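Local coordinates for protein AAA ATPase, central region (Enterococcus faecium, PDB 2R9G) that probably forms the helical C-terminal oligomerisation region of a RarA/MgsA-type AAA+ ATPase, a family linked to DNA replication and repair, at residues 20-25 against 58-63; 64-69 against 179-184; 112-117 against 170-175. All coordinates share one frame; numbering follows the deposited sequence. Where two conformers were deposited one is given.

The three contacts follow the chain through an all-helical fold that assembles as a tetramer. Contact 1 joins helix 14-26 to the end of helix 46-61. Contact 2 begins at the next residue, where the turn into helix 66-82 meets the start of helix 180-195. Contact 3 pairs helix 106-119 with the loop before helix 180-195, and lies within the span between the two segments of contact 2. The centres of contacts 1 and 2 are about 14 Å apart, and that of contact 3 is about 20 Å from each. Leu63, Tyr173 and Glu182 touch one another, so the contacts meet. All three also touch the second subunit, so the same parts of the fold also take part in subunit packing.

Contact 1 (20-25 against 58-63); sequences AFQKSI and YEDIGL
The carboxamide of Gln22 reaches across from helix 14-26 and places NE2 between the carboxylates of Glu59 and Asp60. Its CG lies anti to the backbone N (chi1 167°), and the chain then bends at chi2, which carries the amide to the end of helix 46-61. Gln22 crosses both acidic side chains at about a right angle. The firmer bond runs from Gln22 NE2 to Asp60 OD2, at 3.0 Å and fairly straight. The acceptor oxygen is met on its syn side, somewhat out of the carboxylate plane, while it lies close to the amide plane of Gln22. The two flat groups are turned 77° apart. A weak bond of 3.2 Å joins Gln22 NE2 to Glu59 OE1, with the planes 48° apart. One amide nitrogen thus serves two acids on consecutive residues.

Arg26 makes salt bridges to both carboxylates, to OE2 of Glu59 and OD1 of Asp60. His151 of the third subunit also bonds to Asp60 OD1. These positive or polar partners probably ease the repulsion between the two acids and favour their charged forms.

Beside this polar cluster, Ile25 CG2 and Ile61 CD1 meet at 4.3 Å, a loose apolar touch. Ile25 packs further on Leu53, Ile56 and Val95. Helix 46-61 has a wider pi-type turn at 58-61, and Gly62, with positive phi, is the first residue to leave the helix. This is helix-to-helix packing in an all-helical bundle, with a largely buried polar cluster, in which Gln22 and Arg26 meet two acids, beside an aliphatic core.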
loop_
_atom_site.group_PDB
_atom_site.type_symbol
_atom_site.label_atom_id
_atom_site.label_comp_id
_atom_site.label_asym_id
_atom_site.label_seq_id
_atom_site.Cartn_x
_atom_site.Cartn_y
_atom_site.Cartn_z
ATOM N N ALA C 20 -18.487 -17.980 -11.178
ATOM C CA ALA C 20 -19.580 -17.218 -10.563
ATOM C C ALA C 20 -19.102 -16.181 -9.539
ATOM O O ALA C 20 -19.697 -15.120 -9.407
ATOM C CB ALA C 20 -20.580 -18.153 -9.938
ATOM N N PHE C 21 -18.031 -16.515 -8.820
ATOM C CA PHE C 21 -17.322 -15.611 -7.915
ATOM C C PHE C 21 -16.786 -14.364 -8.638
ATOM O O PHE C 21 -17.073 -13.247 -8.218
ATOM C CB PHE C 21 -16.194 -16.396 -7.210
ATOM C CG PHE C 21 -15.369 -15.592 -6.222
ATOM C CD1 PHE C 21 -15.965 -14.907 -5.173
ATOM C CD2 PHE C 21 -13.980 -15.591 -6.312
ATOM C CE1 PHE C 21 -15.196 -14.202 -4.255
ATOM C CE2 PHE C 21 -13.198 -14.889 -5.396
ATOM C CZ PHE C 21 -13.812 -14.187 -4.368
ATOM N N GLN C 22 -16.023 -14.558 -9.719
ATOM C CA GLN C 22 -15.516 -13.436 -10.522
ATOM C C GLN C 22 -16.636 -12.574 -11.129
ATOM O O GLN C 22 -16.575 -11.336 -11.084
ATOM C CB GLN C 22 -14.517 -13.911 -11.598
ATOM C CG GLN C 22 -14.195 -12.848 -12.667
ATOM C CD GLN C 22 -12.773 -12.888 -13.211
ATOM O OE1 GLN C 22 -12.117 -13.927 -13.221
ATOM N NE2 GLN C 22 -12.298 -11.742 -13.682
ATOM N N LYS C 23 -17.659 -13.243 -11.660
ATOM C CA LYS C 23 -18.785 -12.566 -12.304
ATOM C C LYS C 23 -19.641 -11.766 -11.311
ATOM O O LYS C 23 -20.119 -10.672 -11.641
ATOM C CB LYS C 23 -19.622 -13.567 -13.110
ATOM C CG LYS C 23 -18.890 -14.110 -14.343
ATOM C CD LYS C 23 -19.614 -15.292 -14.964
ATOM C CE LYS C 23 -19.066 -15.627 -16.349
ATOM N NZ LYS C 23 -17.705 -16.244 -16.289
ATOM N N SER C 24 -19.811 -12.297 -10.097
ATOM C CA SER C 24 -20.511 -11.581 -9.014
ATOM C C SER C 24 -19.800 -10.295 -8.582
ATOM O O SER C 24 -20.445 -9.261 -8.417
ATOM C CB SER C 24 -20.708 -12.475 -7.780
ATOM O OG SER C 24 -21.525 -13.601 -8.050
ATOM N N ILE C 25 -18.481 -10.362 -8.397
ATOM C CA ILE C 25 -17.704 -9.183 -7.987
ATOM C C ILE C 25 -17.689 -8.144 -9.103
ATOM O O ILE C 25 -18.026 -6.982 -8.866
ATOM C CB ILE C 25 -16.253 -9.528 -7.526
ATOM C CG1 ILE C 25 -16.280 -10.502 -6.350
ATOM C CG2 ILE C 25 -15.521 -8.258 -7.121
ATOM C CD1 ILE C 25 -14.925 -10.921 -5.810
ATOM N N TYR C 58 -7.611 -6.588 -10.387
ATOM C CA TYR C 58 -6.861 -5.964 -11.458
ATOM C C TYR C 58 -7.544 -6.008 -12.824
ATOM O O TYR C 58 -7.276 -5.162 -13.672
ATOM C CB TYR C 58 -5.472 -6.568 -11.562
ATOM C CG TYR C 58 -4.500 -6.129 -10.483
ATOM C CD1 TYR C 58 -3.990 -4.831 -10.453
ATOM C CD2 TYR C 58 -4.052 -7.029 -9.521
ATOM C CE1 TYR C 58 -3.072 -4.444 -9.473
ATOM C CE2 TYR C 58 -3.149 -6.650 -8.537
ATOM C CZ TYR C 58 -2.668 -5.361 -8.514
ATOM O OH TYR C 58 -1.761 -5.007 -7.545
ATOM N N GLU C 59 -8.395 -7.001 -13.053
ATOM C CA GLU C 59 -9.111 -7.120 -14.323
ATOM C C GLU C 59 -10.326 -6.211 -14.336
ATOM O O GLU C 59 -10.502 -5.413 -15.247
ATOM C CB GLU C 59 -9.543 -8.569 -14.583
ATOM C CG GLU C 59 -10.139 -8.800 -15.950
ATOM C CD GLU C 59 -10.647 -10.217 -16.151
ATOM O OE1 GLU C 59 -9.934 -11.189 -15.792
ATOM O OE2 GLU C 59 -11.765 -10.359 -16.685
ATOM N N ASP C 60 -11.145 -6.328 -13.302
ATOM C CA ASP C 60 -12.473 -5.727 -13.318
ATOM C C ASP C 60 -12.574 -4.410 -12.572
ATOM O O ASP C 60 -13.429 -3.586 -12.894
ATOM C CB ASP C 60 -13.502 -6.739 -12.813
ATOM C CG ASP C 60 -13.627 -7.938 -13.750
ATOM O OD1 ASP C 60 -13.796 -7.718 -14.971
ATOM O OD2 ASP C 60 -13.554 -9.096 -13.282
ATOM N N ILE C 61 -11.705 -4.202 -11.591
ATOM C CA ILE C 61 -11.707 -2.949 -10.840
ATOM C C ILE C 61 -10.625 -2.062 -11.441
ATOM O O ILE C 61 -10.940 -0.999 -11.977
ATOM C CB ILE C 61 -11.621 -3.172 -9.292
ATOM C CG1 ILE C 61 -12.993 -3.568 -8.731
ATOM C CG2 ILE C 61 -11.124 -1.923 -8.559
ATOM C CD1 ILE C 61 -13.424 -5.040 -8.983
ATOM N N GLY C 62 -9.373 -2.515 -11.397
ATOM C CA GLY C 62 -8.274 -1.895 -12.147
ATOM C C GLY C 62 -8.074 -0.423 -11.844
ATOM O O GLY C 62 -7.836 -0.049 -10.696
ATOM N N LEU C 63 -8.218 0.410 -12.875
ATOM C CA LEU C 63 -8.078 1.870 -12.746
ATOM C C LEU C 63 -9.289 2.553 -12.119
ATOM O O LEU C 63 -9.235 3.741 -11.782
ATOM C CB LEU C 63 -7.773 2.500 -14.107
ATOM C CG LEU C 63 -6.505 2.048 -14.831
ATOM C CD1 LEU C 63 -6.471 2.673 -16.194
ATOM C CD2 LEU C 63 -5.223 2.384 -14.064
#

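Contact 2 (64-69 against 179-184); sequences GNPAAA and GKYEQA
Pro66 and Tyr181 make the apolar part of this contact. Pro66 CG comes down on one face of the Tyr181 ring, above its CD2-CE2 side. It does most of the touching, 3.5 Å from Tyr181 CD2 and 3.6 Å from Tyr181 CE2. Pro66 CD sits nearer the root of the ring, 4.0 Å from Tyr181 CG. The tyrosine CG is anti to the backbone N (chi1 -165°), and this turns the ring toward the proline.

Water carries the polar part. Gly64 O accepts from two waters. Water 1 is 3.1 Å from Gly64 O and in turn accepts from Glu182 N. Water 2 is 2.9 Å from Gly64 O and accepts from Tyr181 N. The two waters therefore tie one carbonyl to two N-H groups in the first turn of helix 180-195. The backbones come close at the two glycines, where Gly64 O is 4.3 Å from Gly179 CA.

Both segments hold the beginning of a helix. Asn65 caps helix 66-82, and its OD1 accepts from Ala68 N at 3.2 Å, with the donor above the carbonyl plane. Gly179 takes the N-cap position of helix 180-195.

The polar ends have partners outside the contact. Tyr181 OH bonds to Asp97 and Asn65 of the second subunit, and Glu182 bonds to Ser104, Ser106 and Tyr173. The start of helix 180-195 is thus held against the start of helix 66-82, close behind the end of helix 46-61 and beside a neighbouring subunit.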
loop_
_atom_site.group_PDB
_atom_site.type_symbol
_atom_site.label_atom_id
_atom_site.label_comp_id
_atom_site.label_asym_id
_atom_site.label_seq_id
_atom_site.Cartn_x
_atom_site.Cartn_y
_atom_site.Cartn_z
ATOM N N GLY C 64 -10.375 1.796 -11.965
ATOM C CA GLY C 64 -11.547 2.233 -11.220
ATOM C C GLY C 64 -11.201 2.564 -9.781
ATOM O O GLY C 64 -11.748 3.509 -9.208
ATOM N N ASN C 65 -10.278 1.786 -9.214
ATOM C CA ASN C 65 -9.772 1.978 -7.857
ATOM C C ASN C 65 -8.409 1.270 -7.695
ATOM O O ASN C 65 -8.345 0.173 -7.123
ATOM C CB ASN C 65 -10.800 1.446 -6.852
ATOM C CG ASN C 65 -10.533 1.899 -5.418
ATOM O OD1 ASN C 65 -9.429 2.311 -5.063
ATOM N ND2 ASN C 65 -11.551 1.774 -4.573
ATOM N N PRO C 66 -7.315 1.890 -8.202
ATOM C CA PRO C 66 -5.976 1.292 -8.123
ATOM C C PRO C 66 -5.515 0.922 -6.711
ATOM O O PRO C 66 -4.857 -0.101 -6.552
ATOM C CB PRO C 66 -5.062 2.385 -8.701
ATOM C CG PRO C 66 -5.913 3.153 -9.555
ATOM C CD PRO C 66 -7.267 3.186 -8.903
ATOM N N ALA C 67 -5.859 1.740 -5.713
ATOM C CA ALA C 67 -5.528 1.441 -4.316
ATOM C C ALA C 67 -6.193 0.157 -3.833
ATOM O O ALA C 67 -5.542 -0.673 -3.209
ATOM C CB ALA C 67 -5.895 2.605 -3.400
ATOM N N ALA C 68 -7.482 -0.003 -4.136
ATOM C CA ALA C 68 -8.221 -1.210 -3.763
ATOM C C ALA C 68 -7.701 -2.450 -4.472
ATOM O O ALA C 68 -7.684 -3.533 -3.887
ATOM C CB ALA C 68 -9.692 -1.048 -4.031
ATOM N N ALA C 69 -7.286 -2.290 -5.727
ATOM C CA ALA C 69 -6.724 -3.391 -6.496
ATOM C C ALA C 69 -5.387 -3.780 -5.876
ATOM O O ALA C 69 -5.079 -4.973 -5.753
ATOM C CB ALA C 69 -6.556 -3.008 -7.982
ATOM N N GLY C 179 -14.803 5.981 -12.220
ATOM C CA GLY C 179 -14.312 6.547 -10.974
ATOM C C GLY C 179 -13.423 7.762 -11.172
ATOM O O GLY C 179 -12.842 7.955 -12.249
ATOM N N LYS C 180 -13.296 8.549 -10.105
ATOM C CA LYS C 180 -12.535 9.802 -10.087
ATOM C C LYS C 180 -11.054 9.676 -10.436
ATOM O O LYS C 180 -10.455 10.634 -10.937
ATOM C CB LYS C 180 -12.672 10.486 -8.724
ATOM C CG LYS C 180 -13.980 11.238 -8.528
ATOM C CD LYS C 180 -13.936 12.088 -7.262
ATOM C CE LYS C 180 -15.248 12.832 -7.030
ATOM N NZ LYS C 180 -16.336 11.918 -6.571
ATOM N N TYR C 181 -10.455 8.517 -10.169
ATOM C CA TYR C 181 -9.046 8.332 -10.494
ATOM C C TYR C 181 -8.795 8.280 -12.002
ATOM O O TYR C 181 -7.842 8.898 -12.500
ATOM C CB TYR C 181 -8.463 7.094 -9.814
ATOM C CG TYR C 181 -6.953 7.081 -9.829
ATOM C CD1 TYR C 181 -6.225 7.749 -8.851
ATOM C CD2 TYR C 181 -6.250 6.410 -10.827
ATOM C CE1 TYR C 181 -4.833 7.743 -8.863
ATOM C CE2 TYR C 181 -4.861 6.400 -10.844
ATOM C CZ TYR C 181 -4.161 7.063 -9.863
ATOM O OH TYR C 181 -2.782 7.055 -9.879
ATOM N N GLU C 182 -9.645 7.546 -12.716
ATOM C CA GLU C 182 -9.488 7.376 -14.157
ATOM C C GLU C 182 -10.132 8.520 -14.954
ATOM O O GLU C 182 -9.842 8.696 -16.139
ATOM C CB GLU C 182 -10.027 6.018 -14.604
ATOM C CG GLU C 182 -9.338 5.452 -15.834
ATOM C CD GLU C 182 -10.047 4.241 -16.429
ATOM O OE1 GLU C 182 -11.025 3.741 -15.831
ATOM O OE2 GLU C 182 -9.622 3.791 -17.506
ATOM N N GLN C 183 -10.999 9.295 -14.300
ATOM C CA GLN C 183 -11.495 10.547 -14.869
ATOM C C GLN C 183 -10.303 11.467 -15.109
ATOM O O GLN C 183 -10.156 12.033 -16.185
ATOM C CB GLN C 183 -12.469 11.236 -13.919
ATOM C CG GLN C 183 -13.862 10.657 -13.883
ATOM C CD GLN C 183 -14.737 11.329 -12.839
ATOM O OE1 GLN C 183 -14.466 12.456 -12.417
ATOM N NE2 GLN C 183 -15.792 10.637 -12.411
ATOM N N ALA C 184 -9.448 11.567 -14.095
ATOM C CA ALA C 184 -8.260 12.398 -14.122
ATOM C C ALA C 184 -7.169 11.851 -15.046
ATOM O O ALA C 184 -6.475 12.630 -15.705
ATOM C CB ALA C 184 -7.720 12.587 -12.700
HETATM O O HOH W 1 -11.272 5.507 -11.470
HETATM O O HOH W 2 -11.396 6.226 -8.308
#

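Contact 3 (112-117 against 170-175)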
loop_
_atom_site.group_PDB
_atom_site.type_symbol
_atom_site.label_atom_id
_atom_site.label_comp_id
_atom_site.label_asym_id
_atom_site.label_seq_id
_atom_site.Cartn_x
_atom_site.Cartn_y
_atom_site.Cartn_z
ATOM N N ASP C 112 -4.709 -6.088 -24.373
ATOM C CA ASP C 112 -5.169 -7.168 -25.248
ATOM C C ASP C 112 -5.361 -6.720 -26.708
ATOM O O ASP C 112 -5.152 -7.512 -27.631
ATOM C CB ASP C 112 -6.415 -7.865 -24.678
ATOM C CG ASP C 112 -6.066 -8.971 -23.673
ATOM O OD1 ASP C 112 -4.864 -9.267 -23.475
ATOM O OD2 ASP C 112 -6.999 -9.550 -23.076
ATOM N N ALA C 113 -5.726 -5.453 -26.910
ATOM C CA ALA C 113 -5.718 -4.855 -28.249
ATOM C C ALA C 113 -4.290 -4.740 -28.793
ATOM O O ALA C 113 -4.055 -4.958 -29.982
ATOM C CB ALA C 113 -6.402 -3.501 -28.245
ATOM N N ALA C 114 -3.345 -4.413 -27.912
ATOM C CA ALA C 114 -1.938 -4.294 -28.285
ATOM C C ALA C 114 -1.322 -5.649 -28.626
ATOM O O ALA C 114 -0.489 -5.749 -29.528
ATOM C CB ALA C 114 -1.151 -3.603 -27.178
ATOM N N LEU C 115 -1.743 -6.684 -27.900
ATOM C CA LEU C 115 -1.281 -8.056 -28.121
ATOM C C LEU C 115 -1.833 -8.624 -29.427
ATOM O O LEU C 115 -1.174 -9.430 -30.078
ATOM C CB LEU C 115 -1.680 -8.958 -26.945
ATOM C CG LEU C 115 -0.732 -8.998 -25.743
ATOM C CD1 LEU C 115 -1.416 -9.502 -24.479
ATOM C CD2 LEU C 115 0.504 -9.830 -26.061
ATOM N N ALA C 116 -3.041 -8.187 -29.793
ATOM C CA ALA C 116 -3.699 -8.598 -31.030
ATOM C C ALA C 116 -2.921 -8.154 -32.267
ATOM O O ALA C 116 -2.761 -8.928 -33.212
ATOM C CB ALA C 116 -5.122 -8.064 -31.073
ATOM N N ASP C 117 -2.425 -6.917 -32.241
ATOM C CA ASP C 117 -1.610 -6.366 -33.328
ATOM C C ASP C 117 -0.284 -7.097 -33.532
ATOM O O ASP C 117 0.182 -7.215 -34.657
ATOM C CB ASP C 117 -1.342 -4.876 -33.104
ATOM C CG ASP C 117 -2.512 -3.999 -33.506
ATOM O OD1 ASP C 117 -3.598 -4.537 -33.823
ATOM O OD2 ASP C 117 -2.346 -2.758 -33.504
ATOM N N ALA C 170 -2.047 3.747 -33.981
ATOM C CA ALA C 170 -2.694 2.804 -33.059
ATOM C C ALA C 170 -3.185 3.484 -31.787
ATOM O O ALA C 170 -2.465 4.270 -31.169
ATOM C CB ALA C 170 -1.759 1.656 -32.714
ATOM N N GLN C 171 -4.424 3.188 -31.414
ATOM C CA GLN C 171 -4.988 3.673 -30.168
ATOM C C GLN C 171 -5.607 2.494 -29.434
ATOM O O GLN C 171 -6.660 1.983 -29.826
ATOM C CB GLN C 171 -6.024 4.768 -30.427
ATOM C CG GLN C 171 -6.629 5.370 -29.162
ATOM C CD GLN C 171 -7.536 6.559 -29.435
ATOM O OE1 GLN C 171 -7.411 7.237 -30.456
ATOM N NE2 GLN C 171 -8.449 6.823 -28.510
ATOM N N TYR C 172 -4.929 2.060 -28.378
ATOM C CA TYR C 172 -5.365 0.906 -27.592
ATOM C C TYR C 172 -6.195 1.305 -26.381
ATOM O O TYR C 172 -7.159 0.622 -26.034
ATOM C CB TYR C 172 -4.158 0.096 -27.141
ATOM C CG TYR C 172 -3.271 -0.362 -28.275
ATOM C CD1 TYR C 172 -3.798 -1.060 -29.358
ATOM C CD2 TYR C 172 -1.900 -0.102 -28.260
ATOM C CE1 TYR C 172 -2.988 -1.481 -30.400
ATOM C CE2 TYR C 172 -1.079 -0.520 -29.291
ATOM C CZ TYR C 172 -1.631 -1.212 -30.360
ATOM O OH TYR C 172 -0.824 -1.624 -31.395
ATOM N N TYR C 173 -5.814 2.412 -25.746
ATOM C CA TYR C 173 -6.407 2.812 -24.495
ATOM C C TYR C 173 -7.553 3.787 -24.696
ATOM O O TYR C 173 -7.375 4.888 -25.225
ATOM C CB TYR C 173 -5.345 3.387 -23.546
ATOM C CG TYR C 173 -5.905 3.846 -22.213
ATOM C CD1 TYR C 173 -6.528 2.944 -21.347
ATOM C CD2 TYR C 173 -5.808 5.178 -21.819
ATOM C CE1 TYR C 173 -7.050 3.359 -20.130
ATOM C CE2 TYR C 173 -6.327 5.609 -20.598
ATOM C CZ TYR C 173 -6.948 4.692 -19.761
ATOM O OH TYR C 173 -7.465 5.095 -18.552
ATOM N N GLN C 174 -8.737 3.359 -24.286
ATOM C CA GLN C 174 -9.878 4.254 -24.217
ATOM C C GLN C 174 -10.288 4.391 -22.759
ATOM O O GLN C 174 -10.873 3.467 -22.177
ATOM C CB GLN C 174 -11.031 3.815 -25.134
ATOM C CG GLN C 174 -10.924 2.395 -25.677
ATOM C CD GLN C 174 -11.489 2.254 -27.088
ATOM O OE1 GLN C 174 -12.286 1.357 -27.360
ATOM N NE2 GLN C 174 -11.074 3.140 -27.991
ATOM N N PRO C 175 -9.945 5.544 -22.157
ATOM C CA PRO C 175 -10.183 5.820 -20.746
ATOM C C PRO C 175 -11.656 5.826 -20.382
ATOM O O PRO C 175 -12.512 6.146 -21.213
ATOM C CB PRO C 175 -9.593 7.214 -20.558
ATOM C CG PRO C 175 -9.520 7.798 -21.902
ATOM C CD PRO C 175 -9.276 6.671 -22.827
HETATM O O HOH W 3 0.640 -3.498 -30.557
#
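Tyr172 and Asp117 both have CG beside the backbone N and anti to the carbonyl carbon (chi1 -56° and -80°). With these torsions the tyrosine ring lies along helix 106-119 and its hydroxyl meets the aspartate one turn beyond Ala113. Ala114 CA sits over one face of the ring, 3.7 Å from the Tyr172 ring centroid and 12° off the normal, a CH-pi contact. Ala114 CB lies toward one side of the ring, 3.7 Å from Tyr172 CE2. Ala113 CB approaches Tyr172 CD1 from the same side of the ring plane, at 3.7 Å. The small alanines let the ring come close to the helix backbone.

This is packing of an irregular segment on a helix. The loop before helix 180-195 runs back past helix 106-119, and Tyr172 is the side chain that carries the contact. Ala110 and Leu167 also pack on Tyr172, and His35 of the second subunit touches it. Asp31 of that subunit accepts from the backbone N of both Tyr172 and Tyr173, so the loop is held from a neighbouring chain as well.

A water and an acid lie at the polar end of the ring. Water 3 donates to Ala114 O at 2.7 Å. Its distance of 2.5 Å from Tyr172 OH is unusually short, and the detail there is doubtful. Asp117 OD2 lies at the ring edge, in its plane, 2.8 Å from Tyr172 OH. The carboxylate and ring planes are 68° apart.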